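Local coordinates for arabinan endo-1,5-alpha-l-arabinosidase A (PDB 1GYH), which hydrolyses the alpha-1,5-linked arabinofuranosyl chain of linear arabinan, releasing almost exclusively arabinotriose during breakdown of the plant cell wall, at residues L222-S227 with E299-V304; K73-L78 with V94-T99. All blocks are in the same frame, centred on the assembly; numbering follows the deposited sequence.

Contact 1: residues L222-S227 with E299-V304; sequences LVVGRS and EGWPQV
The backbones of L222-S227 and E299-V304 keep well apart, with V224 and P302 8.3 Å between CA atoms, and the touching parts run 128° from one another. R226 bridges most of the gap: its chain is extended from CG to NE and runs at about a right angle to the W301 side chain, yet the guanidinium lies flat on the indole, the planes 15° apart. R226 CD sits over the W301 six-membered ring in a CH-pi contact, 3.9 Å from the centroid, and R226 NE is 3.4 Å from CZ2 of W301. R226 NH1 stays over the rim of the indole face, near NE1, a fellow donor, and from there gives a straight hydrogen bond to a lone pair of E299 O at 3.0 Å (168° at the hydrogen) and a weak one to G300 O. E299 O, in the guanidinium plane, and G300 O near it help set its turn; Y202 adds a cation-pi contact. V224 meets the proline tip to tip, CG2 4.0 Å from CG of P302. G225 brings its CA to the indole edge. This is inter-blade packing in a five-bladed beta-propeller: a strand of the 191-251 blade holds the final turn and short last strand of the 257-303 blade.

Contact 2: residues K73-L78 with V94-T99; sequences KGLFYL and VTVNKT
Strands 75-78 and 94-97 run antiparallel, their axes 4.8 Å apart at closest approach, and pair through two hydrogen-bonded couples, F76 with N97 and L78 with T95, either side of the non-hydrogen-bonded pair Y77 and V96. All four N-H...O bonds are short and fairly straight; F76 N meets N97 O at 2.9 Å, nearly along the C=O axis, whereas T95 N reaches L78 O from above the carbonyl plane. V96 CA also makes a CA-H...O contact with F76 O at 3.2 Å, beside the N97 N bond.

Outward along F76, CG is anti to the carbonyl carbon (chi1 -65°), so the side chain leans back toward the beginning of its strand. F76 CB lies 3.6 Å from N97 O, and CG looks at the same oxygen; CD1 faces it and K98 O, both at the ring edge, near its plane; F76 CE1 meets K98 O and, beyond it, T99 CA at 3.9 Å. The ring thus lines the point where the partner strand gives out. There N97 OD1 accepts from T99 N in an Asx turn and takes R108 N, while a water donates to both G74 O and K98 O. T99 OG1 bonds E15.

On the same face as F76, L78 lies alongside T95, CB 4.1 Å from CG2 of T95. The other face carries Y77, which points the same way as V96 and receives its CG2 off-centre, 4.3 Å from the ring centroid. V94 CG2 comes to the edge of that ring, and L75 CD1 packs on V96 CG1 at 3.8 Å. Strands 63-72 and 110-118 flank the pair, making it the middle of an up-and-down antiparallel beta-propeller blade, here the beta-hairpin of strands 75-82 and 90-97.

Overall arrangement
The two contacts belong to different parts of the propeller: their centres lie 30 Å apart, the nearest atoms about 19 Å, and they do not touch. Each centre is about 17 Å from that of the chain. Contact 2 works inside one blade, joining neighbouring strands of a hairpin, is mostly buried, and rests on main-chain bonding with apolar packing on both faces. Contact 1, only partly buried, joins two successive blades through segments about 70 residues apart in sequence. It has no main-chain pairing; instead a cationic side chain stacks on an indole and bonds to carbonyls. L78 of contact 2 is about 11 Å from the probable catalytic base D9 between side chains; contact 1 lies away from the substrate, catalytic and calcium sites.

Contact 1: residues L222-S227 with E299-V304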
ATOM      1  N   LEU A 222      -5.330   2.272  11.440  1.00 13.77           N
ATOM      2  CA  LEU A 222      -5.508   3.190  10.310  1.00 13.67           C
ATOM      3  C   LEU A 222      -6.096   4.528  10.738  1.00 13.27           C
ATOM      4  O   LEU A 222      -7.051   4.578  11.519  1.00 12.65           O
ATOM      5  CB  LEU A 222      -6.429   2.570   9.273  1.00 13.85           C
ATOM      6  CG  LEU A 222      -5.960   1.285   8.590  1.00 15.59           C
ATOM      7  CD1 LEU A 222      -7.018   0.767   7.617  1.00 18.08           C
ATOM      8  CD2 LEU A 222      -4.663   1.570   7.809  1.00 16.10           C
ATOM      9  N   VAL A 223      -5.503   5.579  10.194  1.00 13.21           N
ATOM     10  CA  VAL A 223      -5.948   6.952  10.319  1.00 12.97           C
ATOM     11  C   VAL A 223      -6.157   7.555   8.928  1.00 13.58           C
ATOM     12  O   VAL A 223      -5.715   6.998   7.889  1.00 14.36           O
ATOM     13  CB  VAL A 223      -4.941   7.861  11.105  1.00 13.12           C
ATOM     14  CG1 VAL A 223      -4.786   7.354  12.532  1.00 14.24           C
ATOM     15  CG2 VAL A 223      -3.613   7.980  10.419  1.00 13.60           C
ATOM     16  N   VAL A 224      -6.865   8.694   8.913  1.00 14.10           N
ATOM     17  CA  VAL A 224      -7.258   9.345   7.653  1.00 13.91           C
ATOM     18  C   VAL A 224      -7.246  10.883   7.779  1.00 12.69           C
ATOM     19  O   VAL A 224      -7.481  11.438   8.857  1.00 12.28           O
ATOM     20  CB  VAL A 224      -8.714   8.829   7.192  1.00 13.63           C
ATOM     21  CG1 VAL A 224      -9.803   9.387   8.077  1.00 15.22           C
ATOM     22  CG2 VAL A 224      -8.994   9.208   5.751  1.00 17.05           C
ATOM     23  N   GLY A 225      -6.995  11.536   6.647  1.00 13.20           N
ATOM     24  CA  GLY A 225      -7.150  12.980   6.456  1.00 13.27           C
ATOM     25  C   GLY A 225      -7.641  13.275   5.034  1.00 14.04           C
ATOM     26  O   GLY A 225      -7.741  12.365   4.232  1.00 13.08           O
ATOM     27  N   ARG A 226      -8.010  14.533   4.742  1.00 13.41           N
ATOM     28  CA  ARG A 226      -8.582  14.867   3.434  1.00 14.21           C
ATOM     29  C   ARG A 226      -8.131  16.232   2.946  1.00 14.08           C
ATOM     30  O   ARG A 226      -7.849  17.153   3.755  1.00 14.79           O
ATOM     31  CB  ARG A 226     -10.122  14.724   3.449  1.00 13.53           C
ATOM     32  CG  ARG A 226     -10.861  15.931   4.017  1.00 13.72           C
ATOM     33  CD  ARG A 226     -12.389  15.745   4.191  1.00 14.17           C
ATOM     34  NE  ARG A 226     -13.009  16.895   4.862  1.00 12.13           N
ATOM     35  CZ  ARG A 226     -14.246  16.880   5.371  1.00 14.24           C
ATOM     36  NH1 ARG A 226     -14.993  15.786   5.260  1.00 14.67           N
ATOM     37  NH2 ARG A 226     -14.747  17.944   5.975  1.00 14.88           N
ATOM     38  N   SER A 227      -8.022  16.351   1.620  1.00 14.20           N
ATOM     39  CA  SER A 227      -7.557  17.581   0.966  1.00 14.67           C
ATOM     40  C   SER A 227      -8.371  17.865  -0.301  1.00 14.80           C
ATOM     41  O   SER A 227      -8.789  16.944  -1.010  1.00 14.78           O
ATOM     42  CB  SER A 227      -6.064  17.437   0.573  1.00 15.15           C
ATOM     43  OG  SER A 227      -5.571  18.540  -0.156  1.00 14.50           O
ATOM     44  N   GLU A 299     -20.607  14.293   8.151  1.00 12.78           N
ATOM     45  CA  GLU A 299     -19.560  15.315   8.039  1.00 12.30           C
ATOM     46  C   GLU A 299     -18.549  15.061   6.901  1.00 11.84           C
ATOM     47  O   GLU A 299     -17.566  15.789   6.771  1.00 11.01           O
ATOM     48  CB  GLU A 299     -18.829  15.467   9.385  1.00 12.88           C
ATOM     49  CG  GLU A 299     -19.692  15.982  10.533  1.00 14.78           C
ATOM     50  CD  GLU A 299     -20.708  14.978  11.068  1.00 17.49           C
ATOM     51  OE1 GLU A 299     -20.359  13.796  11.249  1.00 18.36           O
ATOM     52  OE2 GLU A 299     -21.883  15.370  11.334  1.00 19.89           O
ATOM     53  N   GLY A 300     -18.758  14.022   6.100  1.00 11.15           N
ATOM     54  CA  GLY A 300     -17.924  13.773   4.948  1.00 12.33           C
ATOM     55  C   GLY A 300     -16.687  12.891   5.214  1.00 12.64           C
ATOM     56  O   GLY A 300     -15.730  12.977   4.450  1.00 14.22           O
ATOM     57  N   TRP A 301     -16.722  12.078   6.272  1.00 12.24           N
ATOM     58  CA  TRP A 301     -15.589  11.222   6.705  1.00 12.40           C
ATOM     59  C   TRP A 301     -15.920   9.740   6.556  1.00 12.07           C
ATOM     60  O   TRP A 301     -17.076   9.299   6.808  1.00 13.15           O
ATOM     61  CB  TRP A 301     -15.151  11.541   8.164  1.00 11.88           C
ATOM     62  CG  TRP A 301     -14.685  12.940   8.275  1.00 10.56           C
ATOM     63  CD1 TRP A 301     -15.450  14.011   8.609  1.00 13.25           C
ATOM     64  CD2 TRP A 301     -13.388  13.451   7.986  1.00 12.66           C
ATOM     65  NE1 TRP A 301     -14.713  15.163   8.551  1.00 12.66           N
ATOM     66  CE2 TRP A 301     -13.443  14.844   8.150  1.00 13.71           C
ATOM     67  CE3 TRP A 301     -12.160  12.867   7.602  1.00 12.13           C
ATOM     68  CZ2 TRP A 301     -12.336  15.654   7.984  1.00 14.72           C
ATOM     69  CZ3 TRP A 301     -11.069  13.689   7.425  1.00 12.08           C
ATOM     70  CH2 TRP A 301     -11.165  15.055   7.594  1.00 11.88           C
ATOM     71  N   PRO A 302     -14.928   8.945   6.180  1.00 12.10           N
ATOM     72  CA  PRO A 302     -15.145   7.508   6.020  1.00 12.26           C
ATOM     73  C   PRO A 302     -15.390   6.826   7.334  1.00 12.94           C
ATOM     74  O   PRO A 302     -14.905   7.273   8.387  1.00 13.00           O
ATOM     75  CB  PRO A 302     -13.842   6.991   5.370  1.00 13.48           C
ATOM     76  CG  PRO A 302     -12.790   8.002   5.737  1.00 13.02           C
ATOM     77  CD  PRO A 302     -13.531   9.341   5.900  1.00 12.34           C
ATOM     78  N   GLN A 303     -16.175   5.759   7.264  1.00 13.00           N
ATOM     79  CA  GLN A 303     -16.570   4.967   8.419  1.00 14.74           C
ATOM     80  C   GLN A 303     -16.670   3.493   7.986  1.00 14.43           C
ATOM     81  O   GLN A 303     -17.119   3.190   6.859  1.00 13.57           O
ATOM     82  CB  GLN A 303     -17.921   5.491   8.930  1.00 16.64           C
ATOM     83  CG  GLN A 303     -18.408   4.861  10.136  1.00 23.28           C
ATOM     84  CD  GLN A 303     -19.857   5.253  10.478  1.00 29.43           C
ATOM     85  OE1 GLN A 303     -20.141   6.420  10.810  1.00 34.07           O
ATOM     86  NE2 GLN A 303     -20.772   4.271  10.392  1.00 33.74           N
ATOM     87  N   VAL A 304     -16.206   2.588   8.850  1.00 14.45           N
ATOM     88  CA  VAL A 304     -16.369   1.141   8.669  1.00 14.63           C
ATOM     89  C   VAL A 304     -16.946   0.460   9.915  1.00 14.62           C
ATOM     90  O   VAL A 304     -16.901   1.012  11.024  1.00 15.26           O
ATOM     91  CB  VAL A 304     -15.035   0.478   8.241  1.00 15.80           C
ATOM     92  CG1 VAL A 304     -14.596   0.972   6.867  1.00 16.28           C
ATOM     93  CG2 VAL A 304     -13.921   0.709   9.307  1.00 16.09           C
TER

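Contact 2: residues K73-L78 with V94-T99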
ATOM      1  N   LYS A  73      -3.761   3.031 -19.795  1.00 16.54           N
ATOM      2  CA  LYS A  73      -3.719   2.820 -21.253  1.00 17.76           C
ATOM      3  C   LYS A  73      -3.646   1.344 -21.679  1.00 17.82           C
ATOM      4  O   LYS A  73      -2.861   0.981 -22.551  1.00 18.02           O
ATOM      5  CB  LYS A  73      -2.581   3.623 -21.913  1.00 17.85           C
ATOM      6  CG  LYS A  73      -2.676   5.154 -21.785  1.00 20.58           C
ATOM      7  CD  LYS A  73      -1.554   5.853 -22.536  1.00 23.63           C
ATOM      8  CE  LYS A  73      -1.323   7.267 -22.057  1.00 25.88           C
ATOM      9  NZ  LYS A  73      -2.404   8.176 -22.502  1.00 29.96           N
ATOM     10  N   GLY A  74      -4.488   0.499 -21.098  1.00 18.02           N
ATOM     11  CA  GLY A  74      -4.567  -0.878 -21.551  1.00 18.47           C
ATOM     12  C   GLY A  74      -3.556  -1.832 -20.916  1.00 19.79           C
ATOM     13  O   GLY A  74      -3.680  -3.054 -21.091  1.00 21.74           O
ATOM     14  N   LEU A  75      -2.603  -1.293 -20.147  1.00 18.63           N
ATOM     15  CA  LEU A  75      -1.603  -2.109 -19.442  1.00 17.63           C
ATOM     16  C   LEU A  75      -1.790  -2.184 -17.923  1.00 16.05           C
ATOM     17  O   LEU A  75      -2.502  -1.359 -17.309  1.00 15.75           O
ATOM     18  CB  LEU A  75      -0.211  -1.551 -19.722  1.00 17.27           C
ATOM     19  CG  LEU A  75       0.231  -1.466 -21.171  1.00 18.76           C
ATOM     20  CD1 LEU A  75       1.629  -0.884 -21.216  1.00 19.08           C
ATOM     21  CD2 LEU A  75       0.179  -2.827 -21.850  1.00 20.01           C
ATOM     22  N   PHE A  76      -1.096  -3.150 -17.316  1.00 14.04           N
ATOM     23  CA  PHE A  76      -1.099  -3.347 -15.860  1.00 14.05           C
ATOM     24  C   PHE A  76       0.309  -2.997 -15.306  1.00 13.62           C
ATOM     25  O   PHE A  76       1.291  -3.619 -15.715  1.00 14.33           O
ATOM     26  CB  PHE A  76      -1.487  -4.797 -15.507  1.00 14.10           C
ATOM     27  CG  PHE A  76      -2.884  -5.162 -15.887  1.00 13.24           C
ATOM     28  CD1 PHE A  76      -3.195  -5.531 -17.182  1.00 15.90           C
ATOM     29  CD2 PHE A  76      -3.906  -5.073 -14.964  1.00 14.33           C
ATOM     30  CE1 PHE A  76      -4.517  -5.866 -17.552  1.00 14.17           C
ATOM     31  CE2 PHE A  76      -5.219  -5.404 -15.324  1.00 14.60           C
ATOM     32  CZ  PHE A  76      -5.522  -5.771 -16.616  1.00 14.30           C
ATOM     33  N   TYR A  77       0.376  -1.996 -14.437  1.00 13.43           N
ATOM     34  CA  TYR A  77       1.598  -1.527 -13.797  1.00 13.23           C
ATOM     35  C   TYR A  77       1.607  -2.018 -12.334  1.00 13.44           C
ATOM     36  O   TYR A  77       0.726  -1.678 -11.545  1.00 13.30           O
ATOM     37  CB  TYR A  77       1.691  -0.011 -13.832  1.00 13.30           C
ATOM     38  CG  TYR A  77       1.928   0.601 -15.176  1.00 13.54           C
ATOM     39  CD1 TYR A  77       0.920   0.631 -16.141  1.00 14.77           C
ATOM     40  CD2 TYR A  77       3.136   1.147 -15.511  1.00 12.96           C
ATOM     41  CE1 TYR A  77       1.125   1.177 -17.357  1.00 14.11           C
ATOM     42  CE2 TYR A  77       3.338   1.698 -16.757  1.00 14.66           C
ATOM     43  CZ  TYR A  77       2.335   1.707 -17.666  1.00 14.41           C
ATOM     44  OH  TYR A  77       2.520   2.251 -18.901  1.00 15.84           O
ATOM     45  N   LEU A  78       2.613  -2.833 -11.996  1.00 13.60           N
ATOM     46  CA  LEU A  78       2.763  -3.395 -10.672  1.00 12.66           C
ATOM     47  C   LEU A  78       4.041  -2.803 -10.064  1.00 13.58           C
ATOM     48  O   LEU A  78       5.144  -3.166 -10.456  1.00 13.11           O
ATOM     49  CB  LEU A  78       2.853  -4.914 -10.773  1.00 14.00           C
ATOM     50  CG  LEU A  78       3.201  -5.663  -9.474  1.00 13.52           C
ATOM     51  CD1 LEU A  78       2.095  -5.353  -8.427  1.00 16.68           C
ATOM     52  CD2 LEU A  78       3.353  -7.177  -9.641  1.00 15.45           C
ATOM     53  N   VAL A  94       9.074  -0.994 -10.899  1.00 11.44           N
ATOM     54  CA  VAL A  94       7.807  -1.298 -11.574  1.00 11.87           C
ATOM     55  C   VAL A  94       7.975  -2.303 -12.701  1.00 11.24           C
ATOM     56  O   VAL A  94       8.907  -2.202 -13.504  1.00 11.67           O
ATOM     57  CB  VAL A  94       7.097   0.014 -12.046  1.00 11.57           C
ATOM     58  CG1 VAL A  94       7.871   0.732 -13.086  1.00 10.93           C
ATOM     59  CG2 VAL A  94       5.662  -0.288 -12.532  1.00 11.59           C
ATOM     60  N   THR A  95       7.087  -3.298 -12.719  1.00 11.50           N
ATOM     61  CA  THR A  95       7.004  -4.265 -13.791  1.00 12.04           C
ATOM     62  C   THR A  95       5.595  -4.248 -14.426  1.00 12.39           C
ATOM     63  O   THR A  95       4.607  -4.047 -13.747  1.00 15.06           O
ATOM     64  CB  THR A  95       7.446  -5.681 -13.273  1.00 12.75           C
ATOM     65  OG1 THR A  95       7.411  -6.659 -14.323  1.00 12.40           O
ATOM     66  CG2 THR A  95       6.532  -6.205 -12.171  1.00 12.77           C
ATOM     67  N   VAL A  96       5.544  -4.461 -15.727  1.00 12.54           N
ATOM     68  CA  VAL A  96       4.350  -4.237 -16.556  1.00 13.29           C
ATOM     69  C   VAL A  96       3.965  -5.479 -17.318  1.00 12.95           C
ATOM     70  O   VAL A  96       4.827  -6.211 -17.789  1.00 13.22           O
ATOM     71  CB  VAL A  96       4.609  -3.088 -17.524  1.00 12.88           C
ATOM     72  CG1 VAL A  96       3.319  -2.673 -18.258  1.00 16.65           C
ATOM     73  CG2 VAL A  96       5.135  -1.899 -16.758  1.00 14.01           C
ATOM     74  N   ASN A  97       2.661  -5.717 -17.427  1.00 12.76           N
ATOM     75  CA  ASN A  97       2.102  -6.843 -18.167  1.00 13.10           C
ATOM     76  C   ASN A  97       0.905  -6.333 -19.021  1.00 13.91           C
ATOM     77  O   ASN A  97       0.219  -5.365 -18.635  1.00 13.45           O
ATOM     78  CB  ASN A  97       1.609  -7.888 -17.170  1.00 12.65           C
ATOM     79  CG  ASN A  97       1.561  -9.298 -17.752  1.00 13.34           C
ATOM     80  OD1 ASN A  97       1.318  -9.498 -18.944  1.00 13.24           O
ATOM     81  ND2 ASN A  97       1.773 -10.289 -16.895  1.00 11.46           N
ATOM     82  N   LYS A  98       0.661  -7.004 -20.135  1.00 13.45           N
ATOM     83  CA  LYS A  98      -0.536  -6.784 -20.964  1.00 14.62           C
ATOM     84  C   LYS A  98      -1.817  -7.381 -20.385  1.00 14.38           C
ATOM     85  O   LYS A  98      -2.912  -6.940 -20.730  1.00 14.67           O
ATOM     86  CB  LYS A  98      -0.348  -7.392 -22.357  1.00 13.73           C
ATOM     87  CG  LYS A  98       0.812  -6.849 -23.215  1.00 16.86           C
ATOM     88  CD  LYS A  98       1.112  -7.829 -24.369  1.00 19.87           C
ATOM     89  CE  LYS A  98       2.263  -7.469 -25.317  1.00 23.27           C
ATOM     90  NZ  LYS A  98       2.492  -8.541 -26.449  1.00 21.45           N
ATOM     91  N   THR A  99      -1.694  -8.384 -19.519  1.00 14.08           N
ATOM     92  CA  THR A  99      -2.851  -9.053 -18.940  1.00 12.99           C
ATOM     93  C   THR A  99      -2.495  -9.684 -17.600  1.00 13.70           C
ATOM     94  O   THR A  99      -1.329  -9.761 -17.258  1.00 13.57           O
ATOM     95  CB  THR A  99      -3.408 -10.091 -19.938  1.00 12.99           C
ATOM     96  OG1 THR A  99      -4.588 -10.708 -19.412  1.00 11.40           O
ATOM     97  CG2 THR A  99      -2.442 -11.236 -20.145  1.00 12.41           C
TER
HETATM   98  O   HOH W   1      -3.764  -5.221 -22.676  1.00 41.23           O